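Local coordinates for DNA repair and telomere maintenance protein nbs1 (PDB 3HUF), which tethers phosphorylated Ctp1, bound through its N-terminal FHA domain, to Mre11-Rad50 in the repair of DNA double-strand breaks, at residues Ser42-Thr54 and Cys66-Thr79. Residues are numbered along the deposited sequence; the frame is centred on the assembly and turned at random.
Sequences SISKRHARFTILT and CEFEVKDLDTKFGT
Ser42 O lies at the ring edge of Phe77, 3.5 Å from CD1, and shares a water with Ser44 OG and Phe77 N. Ser44 OG, 3.3 Å from Thr75 CB, also hydrogen-bonds a modified side chain of the bound peptide, as does Lys45 N: this is the phosphopeptide-binding end of the FHA domain. The buried His47 ring swings back between the loops because chi1 of -167° sets CG opposite the backbone N. Its ND1 accepts Ser44 N in the ring plane, NE2 donates to Gly78 O (2.9 Å), meeting that carbonyl from above its plane, and Thr75 CG2 sits 3.5 Å from the ring centroid, almost on the normal. A leucine in place of His47 would probably leave Ser44 N and Gly78 O without these mates and free both loops to shift. Asp72 OD1, accepting from Thr75 OG1 and Thr79 OG1, steadies the second loop. Paired backbone bonds then join Arg49 to Lys71. Phe50 lies obliquely against Phe68 (planes at 53°), Thr51 pairs likewise with Glu69, and Ile52 CG1 sits over the Phe68 face. Strand 48-52 runs antiparallel between 21-26 and 68-72, with Phe68 meeting Trp2 edge-to-face and packing on Leu98 of strand 97-102, in the facing sheet of the FHA beta sandwich.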
ATOM      1  N   SER A  42      -6.236  37.626   0.574  1.00 39.89           N
ATOM      2  CA  SER A  42      -5.369  37.751   1.755  1.00 39.72           C
ATOM      3  C   SER A  42      -4.140  36.832   1.717  1.00 39.06           C
ATOM      4  O   SER A  42      -3.331  36.826   2.647  1.00 39.04           O
ATOM      5  CB  SER A  42      -6.179  37.505   3.035  1.00 39.84           C
ATOM      6  OG  SER A  42      -6.700  36.174   3.046  1.00 39.20           O
ATOM      7  N   ILE A  43      -4.004  36.088   0.630  1.00 38.55           N
ATOM      8  CA  ILE A  43      -2.848  35.217   0.404  1.00 38.20           C
ATOM      9  C   ILE A  43      -1.750  36.032  -0.268  1.00 38.20           C
ATOM     10  O   ILE A  43      -2.006  36.700  -1.258  1.00 38.23           O
ATOM     11  CB  ILE A  43      -3.239  34.026  -0.486  1.00 37.62           C
ATOM     12  CG1 ILE A  43      -4.383  33.264   0.176  1.00 37.64           C
ATOM     13  CG2 ILE A  43      -2.024  33.084  -0.757  1.00 36.93           C
ATOM     14  CD1 ILE A  43      -4.864  32.053  -0.596  1.00 34.07           C
ATOM     15  N   SER A  44      -0.543  36.002   0.290  1.00 38.44           N
ATOM     16  CA  SER A  44       0.603  36.702  -0.297  1.00 38.23           C
ATOM     17  C   SER A  44       0.991  36.069  -1.616  1.00 38.91           C
ATOM     18  O   SER A  44       0.701  34.889  -1.849  1.00 38.93           O
ATOM     19  CB  SER A  44       1.799  36.655   0.631  1.00 37.44           C
ATOM     20  OG  SER A  44       1.449  37.159   1.893  1.00 37.95           O
ATOM     21  N   LYS A  45       1.648  36.861  -2.465  1.00 38.95           N
ATOM     22  CA  LYS A  45       2.130  36.409  -3.768  1.00 39.77           C
ATOM     23  C   LYS A  45       2.922  35.102  -3.697  1.00 39.35           C
ATOM     24  O   LYS A  45       2.648  34.170  -4.440  1.00 39.06           O
ATOM     25  CB  LYS A  45       2.985  37.491  -4.422  1.00 39.71           C
ATOM     26  CG  LYS A  45       2.206  38.708  -4.831  1.00 40.87           C
ATOM     27  CD  LYS A  45       3.056  39.618  -5.683  1.00 41.32           C
ATOM     28  CE  LYS A  45       2.875  41.043  -5.240  1.00 41.06           C
ATOM     29  NZ  LYS A  45       3.409  41.202  -3.862  1.00 40.74           N
ATOM     30  N   ARG A  46       3.925  35.073  -2.826  1.00 39.61           N
ATOM     31  CA  ARG A  46       4.600  33.841  -2.430  1.00 39.69           C
ATOM     32  C   ARG A  46       4.301  33.703  -0.934  1.00 39.05           C
ATOM     33  O   ARG A  46       4.788  34.515  -0.137  1.00 38.72           O
ATOM     34  CB  ARG A  46       6.110  33.949  -2.650  1.00 39.77           C
ATOM     35  CG  ARG A  46       6.554  34.071  -4.101  1.00 42.79           C
ATOM     36  CD  ARG A  46       8.085  34.258  -4.228  1.00 47.35           C
ATOM     37  NE  ARG A  46       8.873  33.141  -3.686  1.00 51.21           N
ATOM     38  CZ  ARG A  46       9.537  33.168  -2.522  1.00 54.05           C
ATOM     39  NH1 ARG A  46       9.522  34.259  -1.755  1.00 54.96           N
ATOM     40  NH2 ARG A  46      10.228  32.102  -2.122  1.00 54.86           N
ATOM     41  N   HIS A  47       3.506  32.702  -0.547  1.00 37.76           N
ATOM     42  CA  HIS A  47       2.936  32.688   0.808  1.00 37.17           C
ATOM     43  C   HIS A  47       3.546  31.658   1.763  1.00 37.31           C
ATOM     44  O   HIS A  47       3.930  31.996   2.894  1.00 37.44           O
ATOM     45  CB  HIS A  47       1.408  32.536   0.770  1.00 36.69           C
ATOM     46  CG  HIS A  47       0.746  32.821   2.083  1.00 35.82           C
ATOM     47  ND1 HIS A  47       0.063  33.987   2.339  1.00 37.48           N
ATOM     48  CD2 HIS A  47       0.677  32.094   3.221  1.00 34.30           C
ATOM     49  CE1 HIS A  47      -0.396  33.970   3.578  1.00 36.83           C
ATOM     50  NE2 HIS A  47      -0.041  32.826   4.132  1.00 34.44           N
ATOM     51  N   ALA A  48       3.606  30.411   1.314  1.00 36.46           N
ATOM     52  CA  ALA A  48       4.093  29.307   2.120  1.00 36.78           C
ATOM     53  C   ALA A  48       5.036  28.402   1.331  1.00 36.77           C
ATOM     54  O   ALA A  48       4.962  28.328   0.100  1.00 36.94           O
ATOM     55  CB  ALA A  48       2.909  28.474   2.658  1.00 36.13           C
ATOM     56  N   ARG A  49       5.907  27.710   2.054  1.00 36.68           N
ATOM     57  CA  ARG A  49       6.655  26.602   1.504  1.00 37.09           C
ATOM     58  C   ARG A  49       6.182  25.312   2.172  1.00 36.80           C
ATOM     59  O   ARG A  49       6.068  25.259   3.388  1.00 36.93           O
ATOM     60  CB  ARG A  49       8.148  26.813   1.727  1.00 37.49           C
ATOM     61  CG  ARG A  49       9.002  25.673   1.211  1.00 40.52           C
ATOM     62  CD  ARG A  49      10.477  25.855   1.578  1.00 47.48           C
ATOM     63  NE  ARG A  49      10.952  27.195   1.220  1.00 51.81           N
ATOM     64  CZ  ARG A  49      11.418  27.549   0.020  1.00 55.07           C
ATOM     65  NH1 ARG A  49      11.499  26.662  -0.980  1.00 55.32           N
ATOM     66  NH2 ARG A  49      11.806  28.808  -0.181  1.00 55.30           N
ATOM     67  N   PHE A  50       5.844  24.311   1.364  1.00 36.59           N
ATOM     68  CA  PHE A  50       5.531  22.975   1.833  1.00 36.05           C
ATOM     69  C   PHE A  50       6.712  22.109   1.424  1.00 36.71           C
ATOM     70  O   PHE A  50       7.084  22.094   0.252  1.00 37.43           O
ATOM     71  CB  PHE A  50       4.307  22.388   1.127  1.00 35.87           C
ATOM     72  CG  PHE A  50       3.013  23.133   1.346  1.00 33.28           C
ATOM     73  CD1 PHE A  50       2.886  24.141   2.303  1.00 32.05           C
ATOM     74  CD2 PHE A  50       1.910  22.776   0.602  1.00 30.64           C
ATOM     75  CE1 PHE A  50       1.678  24.799   2.476  1.00 32.78           C
ATOM     76  CE2 PHE A  50       0.680  23.413   0.769  1.00 30.70           C
ATOM     77  CZ  PHE A  50       0.559  24.423   1.707  1.00 34.97           C
ATOM     78  N   THR A  51       7.293  21.400   2.382  1.00 36.31           N
ATOM     79  CA  THR A  51       8.399  20.481   2.131  1.00 36.41           C
ATOM     80  C   THR A  51       7.949  19.123   2.610  1.00 36.10           C
ATOM     81  O   THR A  51       7.505  18.970   3.747  1.00 36.58           O
ATOM     82  CB  THR A  51       9.712  20.888   2.863  1.00 35.90           C
ATOM     83  OG1 THR A  51      10.072  22.218   2.484  1.00 37.22           O
ATOM     84  CG2 THR A  51      10.865  19.960   2.480  1.00 34.91           C
ATOM     85  N   ILE A  52       7.975  18.152   1.710  1.00 36.50           N
ATOM     86  CA  ILE A  52       7.585  16.803   2.062  1.00 36.22           C
ATOM     87  C   ILE A  52       8.852  15.976   2.063  1.00 36.07           C
ATOM     88  O   ILE A  52       9.586  15.963   1.071  1.00 35.60           O
ATOM     89  CB  ILE A  52       6.523  16.255   1.106  1.00 37.16           C
ATOM     90  CG1 ILE A  52       5.270  17.133   1.239  1.00 37.92           C
ATOM     91  CG2 ILE A  52       6.217  14.774   1.427  1.00 35.51           C
ATOM     92  CD1 ILE A  52       4.218  16.845   0.236  1.00 37.60           C
ATOM     93  N   LEU A  53       9.145  15.322   3.188  1.00 35.98           N
ATOM     94  CA  LEU A  53      10.341  14.491   3.219  1.00 35.80           C
ATOM     95  C   LEU A  53      10.030  13.164   2.566  1.00 36.15           C
ATOM     96  O   LEU A  53       8.900  12.739   2.492  1.00 37.18           O
ATOM     97  CB  LEU A  53      10.932  14.316   4.629  1.00 34.86           C
ATOM     98  CG  LEU A  53      11.280  15.584   5.407  1.00 33.40           C
ATOM     99  CD1 LEU A  53      11.895  15.243   6.775  1.00 31.16           C
ATOM    100  CD2 LEU A  53      12.198  16.533   4.582  1.00 33.11           C
ATOM    101  N   THR A  54      11.073  12.530   2.085  1.00 36.45           N
ATOM    102  CA  THR A  54      11.029  11.217   1.486  1.00 37.66           C
ATOM    103  C   THR A  54      10.700  10.167   2.619  1.00 37.76           C
ATOM    104  O   THR A  54      10.911  10.433   3.806  1.00 37.70           O
ATOM    105  CB  THR A  54      12.420  11.102   0.807  1.00 38.04           C
ATOM    106  OG1 THR A  54      12.344  10.680  -0.565  1.00 43.35           O
ATOM    107  CG2 THR A  54      13.431  10.419   1.615  1.00 36.43           C
ATOM    108  N   CYS A  66       4.686  10.501   4.931  1.00 37.72           N
ATOM    109  CA  CYS A  66       5.916  11.277   4.784  1.00 37.87           C
ATOM    110  C   CYS A  66       5.757  12.556   5.587  1.00 37.62           C
ATOM    111  O   CYS A  66       4.658  13.134   5.629  1.00 37.13           O
ATOM    112  CB  CYS A  66       6.145  11.636   3.331  1.00 37.92           C
ATOM    113  SG  CYS A  66       6.608  10.234   2.301  1.00 41.00           S
ATOM    114  N   GLU A  67       6.837  12.978   6.240  1.00 37.14           N
ATOM    115  CA  GLU A  67       6.801  14.209   7.040  1.00 37.47           C
ATOM    116  C   GLU A  67       6.469  15.400   6.142  1.00 37.43           C
ATOM    117  O   GLU A  67       7.070  15.591   5.070  1.00 36.72           O
ATOM    118  CB  GLU A  67       8.147  14.453   7.736  1.00 37.76           C
ATOM    119  CG  GLU A  67       8.154  15.672   8.645  1.00 37.96           C
ATOM    120  CD  GLU A  67       9.384  15.712   9.491  1.00 40.79           C
ATOM    121  OE1 GLU A  67      10.059  16.778   9.525  1.00 40.85           O
ATOM    122  OE2 GLU A  67       9.688  14.663  10.105  1.00 40.23           O
ATOM    123  N   PHE A  68       5.500  16.186   6.589  1.00 37.34           N
ATOM    124  CA  PHE A  68       4.997  17.324   5.828  1.00 37.10           C
ATOM    125  C   PHE A  68       5.359  18.572   6.636  1.00 37.39           C
ATOM    126  O   PHE A  68       4.925  18.731   7.775  1.00 37.49           O
ATOM    127  CB  PHE A  68       3.478  17.161   5.682  1.00 37.10           C
ATOM    128  CG  PHE A  68       2.837  18.035   4.613  1.00 37.87           C
ATOM    129  CD1 PHE A  68       2.186  17.443   3.526  1.00 37.68           C
ATOM    130  CD2 PHE A  68       2.847  19.434   4.712  1.00 34.81           C
ATOM    131  CE1 PHE A  68       1.568  18.227   2.554  1.00 36.72           C
ATOM    132  CE2 PHE A  68       2.212  20.224   3.754  1.00 34.76           C
ATOM    133  CZ  PHE A  68       1.578  19.618   2.670  1.00 36.39           C
ATOM    134  N   GLU A  69       6.153  19.465   6.042  1.00 37.33           N
ATOM    135  CA  GLU A  69       6.579  20.686   6.718  1.00 37.30           C
ATOM    136  C   GLU A  69       6.007  21.911   6.030  1.00 37.16           C
ATOM    137  O   GLU A  69       5.864  21.937   4.808  1.00 36.92           O
ATOM    138  CB  GLU A  69       8.111  20.767   6.756  1.00 37.38           C
ATOM    139  CG  GLU A  69       8.725  19.470   7.187  1.00 39.34           C
ATOM    140  CD  GLU A  69      10.217  19.392   6.983  1.00 42.25           C
ATOM    141  OE1 GLU A  69      10.775  20.197   6.215  1.00 44.82           O
ATOM    142  OE2 GLU A  69      10.832  18.506   7.592  1.00 42.02           O
ATOM    143  N   VAL A  70       5.669  22.917   6.828  1.00 37.42           N
ATOM    144  CA  VAL A  70       5.094  24.169   6.327  1.00 37.23           C
ATOM    145  C   VAL A  70       5.897  25.319   6.924  1.00 37.67           C
ATOM    146  O   VAL A  70       6.027  25.400   8.129  1.00 36.45           O
ATOM    147  CB  VAL A  70       3.600  24.312   6.739  1.00 36.73           C
ATOM    148  CG1 VAL A  70       3.075  25.725   6.448  1.00 38.21           C
ATOM    149  CG2 VAL A  70       2.729  23.249   6.035  1.00 36.14           C
ATOM    150  N   LYS A  71       6.440  26.188   6.071  1.00 38.19           N
ATOM    151  CA  LYS A  71       6.997  27.454   6.497  1.00 38.75           C
ATOM    152  C   LYS A  71       6.170  28.631   5.995  1.00 38.46           C
ATOM    153  O   LYS A  71       5.744  28.660   4.844  1.00 37.69           O
ATOM    154  CB  LYS A  71       8.425  27.621   5.990  1.00 39.50           C
ATOM    155  CG  LYS A  71       9.441  26.738   6.680  1.00 42.34           C
ATOM    156  CD  LYS A  71      10.672  27.574   7.015  1.00 48.58           C
ATOM    157  CE  LYS A  71      10.270  28.850   7.775  1.00 51.22           C
ATOM    158  NZ  LYS A  71      11.411  29.796   8.046  1.00 52.04           N
ATOM    159  N   ASP A  72       5.956  29.610   6.866  1.00 38.32           N
ATOM    160  CA  ASP A  72       5.318  30.841   6.460  1.00 38.52           C
ATOM    161  C   ASP A  72       6.423  31.725   5.895  1.00 38.71           C
ATOM    162  O   ASP A  72       7.481  31.853   6.510  1.00 38.67           O
ATOM    163  CB  ASP A  72       4.631  31.519   7.646  1.00 38.83           C
ATOM    164  CG  ASP A  72       4.043  32.858   7.271  1.00 39.82           C
ATOM    165  OD1 ASP A  72       2.930  32.899   6.693  1.00 41.77           O
ATOM    166  OD2 ASP A  72       4.727  33.872   7.507  1.00 40.99           O
ATOM    167  N   LEU A  73       6.190  32.329   4.730  1.00 38.55           N
ATOM    168  CA  LEU A  73       7.233  33.148   4.094  1.00 38.66           C
ATOM    169  C   LEU A  73       7.082  34.634   4.444  1.00 38.96           C
ATOM    170  O   LEU A  73       6.861  35.482   3.566  1.00 38.70           O
ATOM    171  CB  LEU A  73       7.279  32.917   2.566  1.00 38.11           C
ATOM    172  CG  LEU A  73       7.415  31.472   2.046  1.00 37.36           C
ATOM    173  CD1 LEU A  73       7.263  31.425   0.538  1.00 34.88           C
ATOM    174  CD2 LEU A  73       8.738  30.823   2.469  1.00 35.73           C
ATOM    175  N   ASP A  74       7.213  34.922   5.739  1.00 39.54           N
ATOM    176  CA  ASP A  74       7.126  36.265   6.288  1.00 40.10           C
ATOM    177  C   ASP A  74       5.935  37.061   5.699  1.00 39.69           C
ATOM    178  O   ASP A  74       6.102  38.164   5.169  1.00 39.47           O
ATOM    179  CB  ASP A  74       8.480  36.987   6.112  1.00 41.41           C
ATOM    180  CG  ASP A  74       9.676  36.216   6.767  1.00 44.54           C
ATOM    181  OD1 ASP A  74      10.828  36.428   6.324  1.00 47.73           O
ATOM    182  OD2 ASP A  74       9.481  35.406   7.712  1.00 47.43           O
ATOM    183  N   THR A  75       4.736  36.484   5.795  1.00 39.20           N
ATOM    184  CA  THR A  75       3.554  37.008   5.095  1.00 38.83           C
ATOM    185  C   THR A  75       2.801  38.075   5.879  1.00 39.27           C
ATOM    186  O   THR A  75       2.985  38.223   7.092  1.00 38.88           O
ATOM    187  CB  THR A  75       2.540  35.896   4.707  1.00 38.90           C
ATOM    188  OG1 THR A  75       1.928  35.368   5.890  1.00 39.09           O
ATOM    189  CG2 THR A  75       3.216  34.779   3.939  1.00 37.10           C
ATOM    190  N   LYS A  76       1.951  38.814   5.165  1.00 39.22           N
ATOM    191  CA  LYS A  76       1.066  39.802   5.782  1.00 39.74           C
ATOM    192  C   LYS A  76       0.150  39.192   6.849  1.00 39.31           C
ATOM    193  O   LYS A  76       0.116  39.674   7.982  1.00 39.36           O
ATOM    194  CB  LYS A  76       0.223  40.517   4.713  1.00 39.93           C
ATOM    195  CG  LYS A  76      -0.472  41.786   5.205  1.00 41.09           C
ATOM    196  CD  LYS A  76      -1.008  42.601   4.045  1.00 41.29           C
ATOM    197  CE  LYS A  76      -1.338  44.013   4.463  1.00 43.24           C
ATOM    198  NZ  LYS A  76      -1.649  44.877   3.278  1.00 44.25           N
ATOM    199  N   PHE A  77      -0.570  38.129   6.495  1.00 38.76           N
ATOM    200  CA  PHE A  77      -1.604  37.590   7.388  1.00 38.29           C
ATOM    201  C   PHE A  77      -1.341  36.231   8.055  1.00 37.73           C
ATOM    202  O   PHE A  77      -2.189  35.750   8.796  1.00 37.60           O
ATOM    203  CB  PHE A  77      -2.970  37.602   6.686  1.00 38.16           C
ATOM    204  CG  PHE A  77      -3.446  38.979   6.326  1.00 38.71           C
ATOM    205  CD1 PHE A  77      -3.646  39.333   5.002  1.00 38.03           C
ATOM    206  CD2 PHE A  77      -3.669  39.937   7.317  1.00 39.61           C
ATOM    207  CE1 PHE A  77      -4.080  40.616   4.664  1.00 40.73           C
ATOM    208  CE2 PHE A  77      -4.105  41.220   6.992  1.00 39.59           C
ATOM    209  CZ  PHE A  77      -4.310  41.568   5.657  1.00 39.86           C
ATOM    210  N   GLY A  78      -0.180  35.623   7.806  1.00 37.33           N
ATOM    211  CA  GLY A  78       0.219  34.387   8.496  1.00 36.79           C
ATOM    212  C   GLY A  78      -0.277  33.081   7.865  1.00 36.48           C
ATOM    213  O   GLY A  78      -1.022  33.097   6.879  1.00 36.39           O
ATOM    214  N   THR A  79       0.132  31.955   8.457  1.00 36.13           N
ATOM    215  CA  THR A  79      -0.269  30.599   8.022  1.00 35.31           C
ATOM    216  C   THR A  79      -0.587  29.741   9.241  1.00 35.61           C
ATOM    217  O   THR A  79       0.112  29.809  10.256  1.00 34.83           O
ATOM    218  CB  THR A  79       0.859  29.911   7.210  1.00 35.27           C
ATOM    219  OG1 THR A  79       1.215  30.738   6.101  1.00 34.25           O
ATOM    220  CG2 THR A  79       0.438  28.507   6.690  1.00 33.75           C
TER
HETATM  221  O   HOH W   1      -0.726  37.222   3.673  1.00 38.87           O
HETATM  222  O   HOH W   2       6.249  36.499   0.986  1.00 45.05           O
HETATM  223  O   HOH W   3       9.254  11.337   5.982  1.00 24.13           O